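Local coordinates for protein EpsJ (Vibrio vulnificus, PDB 2RET) that probably serves as a minor pseudopilin of the type II secretion system, pairing with EpsI in the pseudopilus that helps export folded proteins across the outer membrane, at residues 66-72 / 84-90; 35-39 / 142-146; 28-33 / 163-167; 92-97 / 120-125. All coordinates share one frame; numbering follows the deposited sequence. Where two conformers were deposited one is given.

Contact 1: 66-72 / 84-90; sequences IMFARLG and EVTKVGY
Phe68 and Val88 face each other midway along an antiparallel strand pairing, 66-72 against 84-90, within the hairpin of strands 64-74 and 79-93 at the middle of the larger sheet. They form a hydrogen-bonded pair: Phe68 N gives to Val88 O and Val88 N to Phe68 O, both at 3.0 Å. Ile66 with Tyr90 and Arg70 with Thr86 repeat this reciprocal pattern, and the strand directions diverge to 134°, a marked twist.

On the face carrying Phe68, its CG sits between the backbone N and the carbonyl carbon (chi1 55°), which swings the ring toward the partner strand. Val88 CG2 then rests over one ring face, 3.3 Å from Phe68 CE2. Beta-branched Val88 serves two neighbours, because its other methyl, CG1, leans on the aliphatic Arg70 CD at 3.6 Å. Beyond that carbon Arg70 bends, and both NE and NH2 grip Leu71 O, close to the guanidinium plane, while NH1 makes a salt bridge with Asp31 of the helix. The guanidinium is therefore fixed although buried. Tyr90 OH bonds to the same aspartate.

Across the other face, small Ala69 lets Val85 CG1 come within 3.6 Å of its CB, and selenium of Met67, built as selenomethionine, lies 4.0 Å from Lys87 CD. Lys87 NZ continues to Pro105 O. Gly89 suits its place because its CA lies 3.0 Å from Ile66 O, where a side chain would have little room. Helix 10-32 covers the Phe68, Val88 and Tyr90 side, as expected of the pilin-like fold, an N-terminal helix packed on an antiparallel sheet.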
# COMPACT_ATOMS: atom_id res chain seq x y z
N ILE B 66 -30.58 0.53 -3.05
CA ILE B 66 -29.18 0.63 -3.53
C ILE B 66 -28.43 -0.64 -3.12
O ILE B 66 -28.73 -1.26 -2.09
CB ILE B 66 -28.47 1.97 -3.06
CG1 ILE B 66 -27.18 2.23 -3.83
CG2 ILE B 66 -28.19 1.99 -1.58
CD1 ILE B 66 -26.65 3.66 -3.70
N MSE B 67 -27.50 -1.06 -3.97
CA MSE B 67 -26.66 -2.21 -3.67
C MSE B 67 -25.31 -2.00 -4.29
O MSE B 67 -25.21 -1.56 -5.43
CB MSE B 67 -27.29 -3.52 -4.17
CG MSE B 67 -26.56 -4.78 -3.61
SE MSE B 67 -27.27 -6.48 -4.27
CE MSE B 67 -26.84 -6.39 -6.19
N PHE B 68 -24.28 -2.40 -3.53
CA PHE B 68 -22.89 -2.25 -3.94
C PHE B 68 -21.93 -3.19 -3.18
O PHE B 68 -22.25 -3.72 -2.10
CB PHE B 68 -22.45 -0.77 -3.82
CG PHE B 68 -22.66 -0.16 -2.44
CD1 PHE B 68 -23.81 0.57 -2.15
CD2 PHE B 68 -21.69 -0.29 -1.44
CE1 PHE B 68 -24.01 1.14 -0.89
CE2 PHE B 68 -21.87 0.28 -0.19
CZ PHE B 68 -23.01 0.99 0.10
N ALA B 69 -20.75 -3.41 -3.76
CA ALA B 69 -19.65 -4.14 -3.08
C ALA B 69 -18.94 -3.20 -2.13
O ALA B 69 -18.85 -2.02 -2.39
CB ALA B 69 -18.68 -4.71 -4.13
N ARG B 70 -18.47 -3.68 -0.99
CA ARG B 70 -17.67 -2.85 -0.14
C ARG B 70 -16.45 -3.61 0.41
O ARG B 70 -16.50 -4.85 0.51
CB ARG B 70 -18.54 -2.23 0.99
CG ARG B 70 -19.16 -3.20 1.98
CD ARG B 70 -19.37 -2.55 3.33
NE ARG B 70 -18.13 -2.43 4.03
CZ ARG B 70 -17.97 -2.28 5.36
NH1 ARG B 70 -18.98 -2.17 6.21
NH2 ARG B 70 -16.75 -2.20 5.82
N LEU B 71 -15.38 -2.87 0.74
CA LEU B 71 -14.27 -3.41 1.52
C LEU B 71 -14.81 -3.82 2.90
O LEU B 71 -15.24 -2.98 3.67
CB LEU B 71 -13.08 -2.41 1.67
CG LEU B 71 -11.88 -2.92 2.51
CD1 LEU B 71 -11.31 -4.30 2.07
CD2 LEU B 71 -10.73 -1.88 2.59
N GLY B 72 -14.83 -5.12 3.17
CA GLY B 72 -15.24 -5.63 4.48
C GLY B 72 -14.12 -5.58 5.51
O GLY B 72 -14.32 -5.12 6.63
N GLU B 84 -10.90 -8.36 1.67
CA GLU B 84 -12.09 -9.18 1.54
C GLU B 84 -13.26 -8.25 1.20
O GLU B 84 -13.60 -7.36 1.99
CB GLU B 84 -12.34 -9.92 2.85
CG GLU B 84 -13.13 -11.19 2.74
CD GLU B 84 -12.48 -12.26 1.88
OE1 GLU B 84 -11.23 -12.28 1.74
OE2 GLU B 84 -13.24 -13.09 1.33
N VAL B 85 -13.83 -8.44 0.02
CA VAL B 85 -14.95 -7.62 -0.48
C VAL B 85 -16.26 -8.34 -0.08
O VAL B 85 -16.43 -9.55 -0.32
CB VAL B 85 -14.87 -7.38 -2.02
CG1 VAL B 85 -16.06 -6.54 -2.53
CG2 VAL B 85 -13.53 -6.71 -2.43
N THR B 86 -17.14 -7.59 0.60
CA THR B 86 -18.48 -8.05 0.97
C THR B 86 -19.49 -7.28 0.14
O THR B 86 -19.11 -6.52 -0.74
CB THR B 86 -18.77 -7.84 2.47
OG1 THR B 86 -18.64 -6.45 2.80
CG2 THR B 86 -17.82 -8.74 3.35
N LYS B 87 -20.77 -7.48 0.35
CA LYS B 87 -21.78 -6.79 -0.46
C LYS B 87 -22.86 -6.31 0.50
O LYS B 87 -23.19 -7.02 1.46
CB LYS B 87 -22.31 -7.74 -1.53
CG LYS B 87 -23.39 -7.20 -2.45
CD LYS B 87 -23.70 -8.15 -3.55
CE LYS B 87 -24.57 -9.31 -3.14
NZ LYS B 87 -24.68 -10.26 -4.27
N VAL B 88 -23.33 -5.08 0.31
CA VAL B 88 -24.32 -4.46 1.19
C VAL B 88 -25.42 -3.74 0.34
O VAL B 88 -25.17 -3.33 -0.77
CB VAL B 88 -23.70 -3.43 2.17
CG1 VAL B 88 -22.58 -4.06 2.97
CG2 VAL B 88 -23.24 -2.19 1.42
N GLY B 89 -26.61 -3.62 0.87
CA GLY B 89 -27.61 -2.75 0.28
C GLY B 89 -28.50 -2.06 1.29
O GLY B 89 -28.47 -2.35 2.45
N TYR B 90 -29.28 -1.08 0.83
CA TYR B 90 -30.20 -0.36 1.71
C TYR B 90 -31.56 -0.32 1.00
O TYR B 90 -31.63 -0.28 -0.24
CB TYR B 90 -29.70 1.08 2.00
CG TYR B 90 -28.51 1.14 2.95
CD1 TYR B 90 -27.23 0.81 2.54
CD2 TYR B 90 -28.70 1.48 4.28
CE1 TYR B 90 -26.17 0.84 3.44
CE2 TYR B 90 -27.65 1.51 5.15
CZ TYR B 90 -26.40 1.20 4.73
OH TYR B 90 -25.39 1.27 5.66

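Contact 2: 35-39 / 142-146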
# COMPACT_ATOMS: atom_id res chain seq x y z
N ILE B 35 -16.85 1.78 -0.27
CA ILE B 35 -17.37 1.26 -1.54
C ILE B 35 -16.21 0.73 -2.40
O ILE B 35 -15.18 1.40 -2.53
CB ILE B 35 -18.16 2.34 -2.35
CG1 ILE B 35 -19.41 2.75 -1.57
CG2 ILE B 35 -18.58 1.81 -3.75
CD1 ILE B 35 -20.39 3.69 -2.36
N ALA B 36 -16.40 -0.45 -2.98
CA ALA B 36 -15.34 -1.11 -3.73
C ALA B 36 -15.62 -1.12 -5.25
O ALA B 36 -16.76 -1.26 -5.69
CB ALA B 36 -15.10 -2.53 -3.18
N LEU B 37 -14.55 -0.94 -6.01
CA LEU B 37 -14.53 -1.04 -7.46
C LEU B 37 -14.59 -2.51 -7.84
O LEU B 37 -13.60 -3.12 -8.24
CB LEU B 37 -13.26 -0.34 -7.99
CG LEU B 37 -13.23 0.06 -9.47
CD1 LEU B 37 -14.39 0.97 -9.80
CD2 LEU B 37 -11.86 0.73 -9.80
N ARG B 38 -15.78 -3.08 -7.71
CA ARG B 38 -16.03 -4.51 -7.89
C ARG B 38 -17.47 -4.66 -8.37
O ARG B 38 -18.40 -4.26 -7.67
CB ARG B 38 -15.75 -5.27 -6.57
CG ARG B 38 -16.36 -6.68 -6.39
CD ARG B 38 -15.96 -7.66 -7.48
NE ARG B 38 -15.74 -9.04 -7.01
CZ ARG B 38 -16.59 -10.06 -7.14
NH1 ARG B 38 -17.79 -9.89 -7.70
NH2 ARG B 38 -16.25 -11.27 -6.70
N GLN B 39 -17.64 -5.17 -9.57
CA GLN B 39 -18.98 -5.37 -10.14
C GLN B 39 -19.70 -6.54 -9.46
O GLN B 39 -19.07 -7.54 -9.10
CB GLN B 39 -18.90 -5.63 -11.63
CG GLN B 39 -18.65 -4.39 -12.45
CD GLN B 39 -18.38 -4.70 -13.90
OE1 GLN B 39 -17.99 -5.81 -14.23
NE2 GLN B 39 -18.56 -3.72 -14.77
N GLU B 142 -20.35 1.45 -15.91
CA GLU B 142 -19.99 0.19 -15.26
C GLU B 142 -18.47 0.05 -15.09
O GLU B 142 -17.99 -0.89 -14.42
CB GLU B 142 -20.58 -1.01 -16.04
CG GLU B 142 -21.88 -1.57 -15.42
CD GLU B 142 -23.18 -1.07 -16.10
OE1 GLU B 142 -23.58 -1.67 -17.13
OE2 GLU B 142 -23.82 -0.11 -15.58
N LEU B 143 -17.73 1.01 -15.65
CA LEU B 143 -16.26 0.98 -15.64
C LEU B 143 -15.61 1.74 -14.50
O LEU B 143 -14.48 1.46 -14.15
CB LEU B 143 -15.73 1.50 -16.98
CG LEU B 143 -16.19 0.73 -18.23
CD1 LEU B 143 -15.57 1.31 -19.50
CD2 LEU B 143 -15.91 -0.76 -18.06
N THR B 144 -16.30 2.70 -13.91
CA THR B 144 -15.75 3.57 -12.87
C THR B 144 -16.89 4.00 -11.92
O THR B 144 -18.06 4.05 -12.31
CB THR B 144 -15.00 4.81 -13.49
OG1 THR B 144 -14.23 5.48 -12.49
CG2 THR B 144 -15.99 5.81 -14.10
N LEU B 145 -16.55 4.30 -10.68
CA LEU B 145 -17.54 4.75 -9.70
C LEU B 145 -17.69 6.24 -9.87
O LEU B 145 -16.82 6.89 -10.44
CB LEU B 145 -17.11 4.42 -8.26
CG LEU B 145 -17.21 2.94 -7.81
CD1 LEU B 145 -16.38 2.73 -6.58
CD2 LEU B 145 -18.69 2.50 -7.57
N PRO B 146 -18.81 6.82 -9.39
CA PRO B 146 -18.86 8.28 -9.34
C PRO B 146 -17.85 8.82 -8.32
O PRO B 146 -17.58 8.14 -7.33
CB PRO B 146 -20.31 8.56 -8.87
CG PRO B 146 -20.63 7.36 -8.05
CD PRO B 146 -20.02 6.22 -8.82
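Leu145 lays its two methyls against Ile35, with CD1 3.7 Å and CD2 3.9 Å from Ile35 CG2. This is a loop-to-loop contact of the pilin-like fold: residues 35-39 follow the N-terminal helix and lead to the larger sheet, whereas 142-146 precede strand 148-155 of the smaller one. Branched aliphatic residues suit this seam, since Ile35 also rests on Phe68 and Leu145 on Leu52, so a small apolar cluster is shared between the loops and the sheet.

Leu37 adds a second apolar touch. It is the centre of an inverse gamma turn, with a weak bond from Arg38 N to Ala36 O, and its CG stands opposite the backbone N (chi1 -161°). That rotation brings CD1 to 4.0 Å from Leu145 CG, the two side chains sliding past each other in opposite directions. Meanwhile the Ala36 backbone pairs with Ala69, which ties this loop to the edge of strand 64-74, and Thr144 OG1 bonds to Gly170 O, which holds the second loop to the C-terminal tail.

Polar contact lies at the far end, where Gln39 crosses Glu142 at about a right angle. An extended glutamine is long enough to reach from one loop to the other, and its amide can donate to a main-chain oxygen that belongs to no regular strand. Gln39 NE2 reaches Glu142 O at 2.9 Å with a bent N-H...O angle of 133°, coming from 40° above the carbonyl plane.

Contact 3: 28-33 / 163-167; sequences MDSDFR and RTYLT
Tyr165 lies across the end of the helix, its ring receiving Phe32 CB almost over the centre of one face, 3.5 Å from the centroid. This CH-pi contact brings Phe32 CB to 3.4 Å from Tyr165 CD2. The two rings are nearly parallel, at 18°, yet slid so far apart that they barely overlap. Flat aromatic groups suit this place, because Tyr165 can cover the helix while the Phe32 ring reaches on to Phe68 and Tyr90. The hydroxyl end of Tyr165 lies against Met28 CB, and Arg33 CG packs beside CD1.

Here the last turns of helix 10-32 meet strand 159-166, an outermost strand, within this chain, of the smaller sheet, so in this pilin-like fold the helix touches both sheets.

Arg163, deposited in two conformers, completes the contact. In the one described, bends at chi2 and chi3 fold the chain back, and NH1 donates to the syn lone pair of Asp29 OD1 at 3.0 Å. Arg33, extended from CG to NE, gives a second salt bridge to that oxygen, its NE meeting it from above the carboxylate plane. Two arginines thus share one anionic oxygen, which also lies at the Tyr165 ring edge, 3.2 Å from CE1. The other terminal nitrogen of Arg163, NH2, bonds to Thr164 O and to Asn23 of the EpsI chain. Past the rings, one water donates to both Phe32 O and Leu166 O, at 2.6 and 2.9 Å.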
# COMPACT_ATOMS: atom_id res chain seq x y z
N MSE B 28 -23.81 3.55 8.11
CA MSE B 28 -23.75 4.11 6.76
C MSE B 28 -22.41 4.70 6.40
O MSE B 28 -21.98 4.61 5.26
CB MSE B 28 -24.78 5.21 6.59
CG MSE B 28 -26.18 4.71 6.81
SE MSE B 28 -27.49 6.15 6.64
CE MSE B 28 -26.94 6.96 4.95
N ASP B 29 -21.74 5.28 7.38
CA ASP B 29 -20.37 5.77 7.21
C ASP B 29 -19.48 4.60 6.90
O ASP B 29 -18.63 4.67 6.01
CB ASP B 29 -19.84 6.49 8.47
CG ASP B 29 -19.87 8.02 8.37
OD1 ASP B 29 -19.88 8.56 7.27
OD2 ASP B 29 -19.80 8.71 9.41
N SER B 30 -19.67 3.51 7.64
CA SER B 30 -18.82 2.34 7.46
C SER B 30 -18.96 1.78 6.04
O SER B 30 -17.96 1.35 5.47
CB SER B 30 -19.11 1.25 8.51
OG SER B 30 -20.34 0.53 8.27
N ASP B 31 -20.17 1.81 5.50
CA ASP B 31 -20.48 1.20 4.20
C ASP B 31 -20.13 2.11 3.02
O ASP B 31 -19.39 1.73 2.13
CB ASP B 31 -21.96 0.82 4.09
CG ASP B 31 -22.34 -0.39 4.92
OD1 ASP B 31 -21.49 -1.27 5.20
OD2 ASP B 31 -23.54 -0.49 5.28
N PHE B 32 -20.68 3.31 3.03
CA PHE B 32 -20.53 4.20 1.92
C PHE B 32 -19.13 4.80 1.77
O PHE B 32 -18.75 5.24 0.66
CB PHE B 32 -21.59 5.29 1.98
CG PHE B 32 -22.95 4.82 1.64
CD1 PHE B 32 -23.33 4.68 0.33
CD2 PHE B 32 -23.88 4.57 2.64
CE1 PHE B 32 -24.61 4.24 0.01
CE2 PHE B 32 -25.15 4.10 2.33
CZ PHE B 32 -25.51 3.94 1.00
N ARG B 33 -18.36 4.84 2.85
CA ARG B 33 -16.97 5.26 2.74
C ARG B 33 -16.03 4.13 2.24
O ARG B 33 -14.88 4.41 1.90
CB ARG B 33 -16.46 5.83 4.06
CG ARG B 33 -17.07 7.15 4.47
CD ARG B 33 -16.54 7.45 5.83
NE ARG B 33 -17.03 8.66 6.50
CZ ARG B 33 -16.47 9.86 6.42
NH1 ARG B 33 -15.41 10.10 5.66
NH2 ARG B 33 -16.98 10.86 7.14
N ARG B 163 -25.90 12.77 3.62
CA ARG B 163 -24.45 12.57 3.75
C ARG B 163 -23.78 12.34 2.38
O ARG B 163 -24.25 11.59 1.57
CB ARG B 163 -24.12 11.43 4.72
CG ARG B 163 -24.24 11.80 6.21
CD ARG B 163 -23.10 12.71 6.74
NE ARG B 163 -21.84 11.97 6.76
CZ ARG B 163 -20.83 12.09 5.91
NH1 ARG B 163 -19.79 11.29 6.05
NH2 ARG B 163 -20.85 13.00 4.93
N THR B 164 -22.68 13.04 2.15
CA THR B 164 -21.86 12.95 0.96
C THR B 164 -20.59 12.17 1.23
O THR B 164 -19.87 12.49 2.16
CB THR B 164 -21.40 14.38 0.52
OG1 THR B 164 -22.57 15.18 0.25
CG2 THR B 164 -20.51 14.31 -0.73
N TYR B 165 -20.29 11.21 0.38
CA TYR B 165 -19.17 10.30 0.57
C TYR B 165 -18.35 10.24 -0.71
O TYR B 165 -18.92 10.22 -1.81
CB TYR B 165 -19.69 8.89 0.85
CG TYR B 165 -20.66 8.75 1.98
CD1 TYR B 165 -20.20 8.61 3.29
CD2 TYR B 165 -22.02 8.70 1.75
CE1 TYR B 165 -21.08 8.48 4.35
CE2 TYR B 165 -22.92 8.56 2.78
CZ TYR B 165 -22.44 8.42 4.08
OH TYR B 165 -23.31 8.25 5.12
N LEU B 166 -17.02 10.23 -0.58
CA LEU B 166 -16.13 10.11 -1.74
C LEU B 166 -15.79 8.66 -1.99
O LEU B 166 -15.75 7.90 -1.07
CB LEU B 166 -14.85 10.92 -1.57
CG LEU B 166 -14.99 12.42 -1.30
CD1 LEU B 166 -13.63 13.09 -1.49
CD2 LEU B 166 -16.04 13.09 -2.13
N THR B 167 -15.60 8.28 -3.25
CA THR B 167 -15.30 6.91 -3.61
C THR B 167 -13.85 6.78 -3.95
O THR B 167 -13.16 7.78 -4.16
CB THR B 167 -16.09 6.45 -4.86
OG1 THR B 167 -15.77 7.30 -5.96
CG2 THR B 167 -17.60 6.39 -4.57
O HOH W 1 -16.78 5.17 -0.97
O HOH W 2 -14.15 7.26 1.40

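Contact 4: 92-97 / 120-125; sequences IKDERL and SDVEEL
Ile92 and Val122 carry the apolar part of this contact, crossing at about a right angle. Ile92 CD1 presses on Val122 CG1 at 3.4 Å, tighter than usual for two carbons, and Ile92 CG1 lies 4.2 Å from Leu125 CB. Val122 uses its second methyl too: with CG1 opposite the backbone N (chi1 171°), CG2 is left to face Leu97 CB. Branched aliphatics are apt here, as Val122 also rests on Leu155 and Leu125 on Leu153, both on the neighbouring strand 148-155, so they join the apolar side chains beside the turn to the smaller sheet.

Backbone bonding is sparse across the segments. Val122 N donates to Glu95 O at 2.8 Å, a nearly straight bond (164°) that arrives from above the carbonyl plane, and a CA-H...O contact runs back from Glu95 CA to Val122 O at 3.2 Å. Glu95 sits in a two-residue hairpin turn, closed by reciprocal Lys93 and Arg96 backbone bonds; Asp94 and Glu95 both take left-handed backbone angles, as in a type I' turn.

Among charged groups, Glu95 is the centre. One water donates to Glu95 OE1 at 2.6 Å and to Asp121 OD1 at 3.0 Å, joining two acids that do not touch. Glu95 also runs beside Glu123, pointing the same way. So much negative charge would tend to raise the affinity of these carboxylates for protons, though Lys156 makes a long, weak ion pair with Glu95.

The result is a tight beta-hairpin turn of the larger sheet resting on the first residues of strand 122-130, where the chain of this pilin-like domain passes into the smaller sheet.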
# COMPACT_ATOMS: atom_id res chain seq x y z
N ILE B 92 -36.10 0.61 1.91
CA ILE B 92 -37.15 0.97 2.86
C ILE B 92 -38.19 -0.15 2.90
O ILE B 92 -38.66 -0.61 1.87
CB ILE B 92 -37.86 2.32 2.51
CG1 ILE B 92 -36.85 3.47 2.37
CG2 ILE B 92 -38.99 2.68 3.56
CD1 ILE B 92 -36.20 3.90 3.65
N LYS B 93 -38.52 -0.59 4.11
CA LYS B 93 -39.64 -1.49 4.33
C LYS B 93 -40.52 -0.94 5.42
O LYS B 93 -40.09 -0.85 6.56
CB LYS B 93 -39.17 -2.87 4.70
CG LYS B 93 -38.94 -3.73 3.50
CD LYS B 93 -40.26 -4.23 2.97
CE LYS B 93 -40.28 -4.14 1.48
NZ LYS B 93 -41.63 -4.37 0.90
N ASP B 94 -41.74 -0.56 5.05
CA ASP B 94 -42.72 -0.03 5.95
C ASP B 94 -42.17 1.10 6.81
O ASP B 94 -42.19 1.05 8.03
CB ASP B 94 -43.34 -1.16 6.75
CG ASP B 94 -44.28 -2.03 5.89
OD1 ASP B 94 -45.27 -1.49 5.30
OD2 ASP B 94 -44.02 -3.24 5.79
N GLU B 95 -41.65 2.10 6.09
CA GLU B 95 -41.03 3.29 6.66
C GLU B 95 -39.87 2.98 7.61
O GLU B 95 -39.59 3.74 8.53
CB GLU B 95 -42.12 4.17 7.29
CG GLU B 95 -43.01 4.78 6.22
CD GLU B 95 -44.14 5.64 6.76
OE1 GLU B 95 -44.50 5.50 7.96
OE2 GLU B 95 -44.69 6.44 5.95
N ARG B 96 -39.21 1.85 7.38
CA ARG B 96 -37.96 1.51 8.03
C ARG B 96 -36.83 1.46 7.00
O ARG B 96 -36.94 0.78 5.98
CB ARG B 96 -38.03 0.12 8.65
CG ARG B 96 -38.56 0.02 10.04
CD ARG B 96 -38.26 -1.42 10.56
NE ARG B 96 -38.56 -2.45 9.54
CZ ARG B 96 -39.74 -3.05 9.38
NH1 ARG B 96 -40.77 -2.79 10.18
NH2 ARG B 96 -39.90 -3.95 8.42
N LEU B 97 -35.73 2.16 7.29
CA LEU B 97 -34.49 1.91 6.59
C LEU B 97 -33.89 0.59 7.14
O LEU B 97 -33.76 0.39 8.34
CB LEU B 97 -33.51 3.10 6.71
CG LEU B 97 -32.25 3.01 5.83
CD1 LEU B 97 -32.63 3.26 4.38
CD2 LEU B 97 -31.17 3.97 6.31
N SER B 120 -36.13 3.57 12.00
CA SER B 120 -37.57 3.63 11.86
C SER B 120 -37.99 5.03 11.41
O SER B 120 -37.22 5.97 11.44
CB SER B 120 -38.24 3.28 13.18
OG SER B 120 -37.80 4.22 14.15
N ASP B 121 -39.21 5.13 10.95
CA ASP B 121 -39.76 6.40 10.46
C ASP B 121 -38.88 7.11 9.43
O ASP B 121 -38.57 8.31 9.56
CB ASP B 121 -40.09 7.32 11.64
CG ASP B 121 -41.34 6.87 12.41
OD1 ASP B 121 -42.10 5.98 11.94
OD2 ASP B 121 -41.55 7.43 13.49
N VAL B 122 -38.50 6.36 8.40
CA VAL B 122 -37.77 6.89 7.24
C VAL B 122 -38.72 6.75 6.08
O VAL B 122 -39.12 5.66 5.75
CB VAL B 122 -36.44 6.15 7.00
CG1 VAL B 122 -35.81 6.56 5.66
CG2 VAL B 122 -35.47 6.45 8.13
N GLU B 123 -39.13 7.84 5.47
CA GLU B 123 -40.09 7.77 4.40
C GLU B 123 -39.43 7.42 3.06
O GLU B 123 -39.97 6.63 2.26
CB GLU B 123 -40.84 9.10 4.29
CG GLU B 123 -41.81 9.34 5.47
CD GLU B 123 -42.26 10.79 5.60
OE1 GLU B 123 -41.83 11.64 4.79
OE2 GLU B 123 -43.07 11.06 6.51
N GLU B 124 -38.25 7.99 2.83
CA GLU B 124 -37.63 7.97 1.52
C GLU B 124 -36.14 7.80 1.70
O GLU B 124 -35.58 8.18 2.73
CB GLU B 124 -37.94 9.26 0.74
CG GLU B 124 -37.66 9.16 -0.76
CD GLU B 124 -37.92 10.44 -1.53
OE1 GLU B 124 -38.94 11.14 -1.25
OE2 GLU B 124 -37.12 10.74 -2.46
N LEU B 125 -35.57 7.14 0.69
CA LEU B 125 -34.18 7.04 0.39
C LEU B 125 -33.98 7.63 -1.00
O LEU B 125 -34.57 7.18 -1.94
CB LEU B 125 -33.77 5.55 0.40
CG LEU B 125 -32.35 5.20 -0.11
CD1 LEU B 125 -31.31 5.84 0.78
CD2 LEU B 125 -32.12 3.68 -0.24
O HOH W 3 -43.99 4.32 10.23

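Overall arrangement
Following the chain from the N terminus, the end of the helix, 28-33, opens the longest loop, which contact 3 closes only at 163-167, near the C terminus. Just inside it, contact 2 joins 35-39 to 142-146. Within that span contact 1 closes a short hairpin loop, and contact 4 follows in series, beginning again on strand 79-93; no two contacts cross. Contact 1 holds the middle of the larger sheet together, contact 2 joins loops leading into the two sheets, contact 4 sets a turn of the larger sheet on the smaller, its centre about 26 Å from that of contact 2, and contact 3 sets the helix on the smaller sheet. Asp31 and Phe32 also reach contact 1, while Leu145 packs against Thr167.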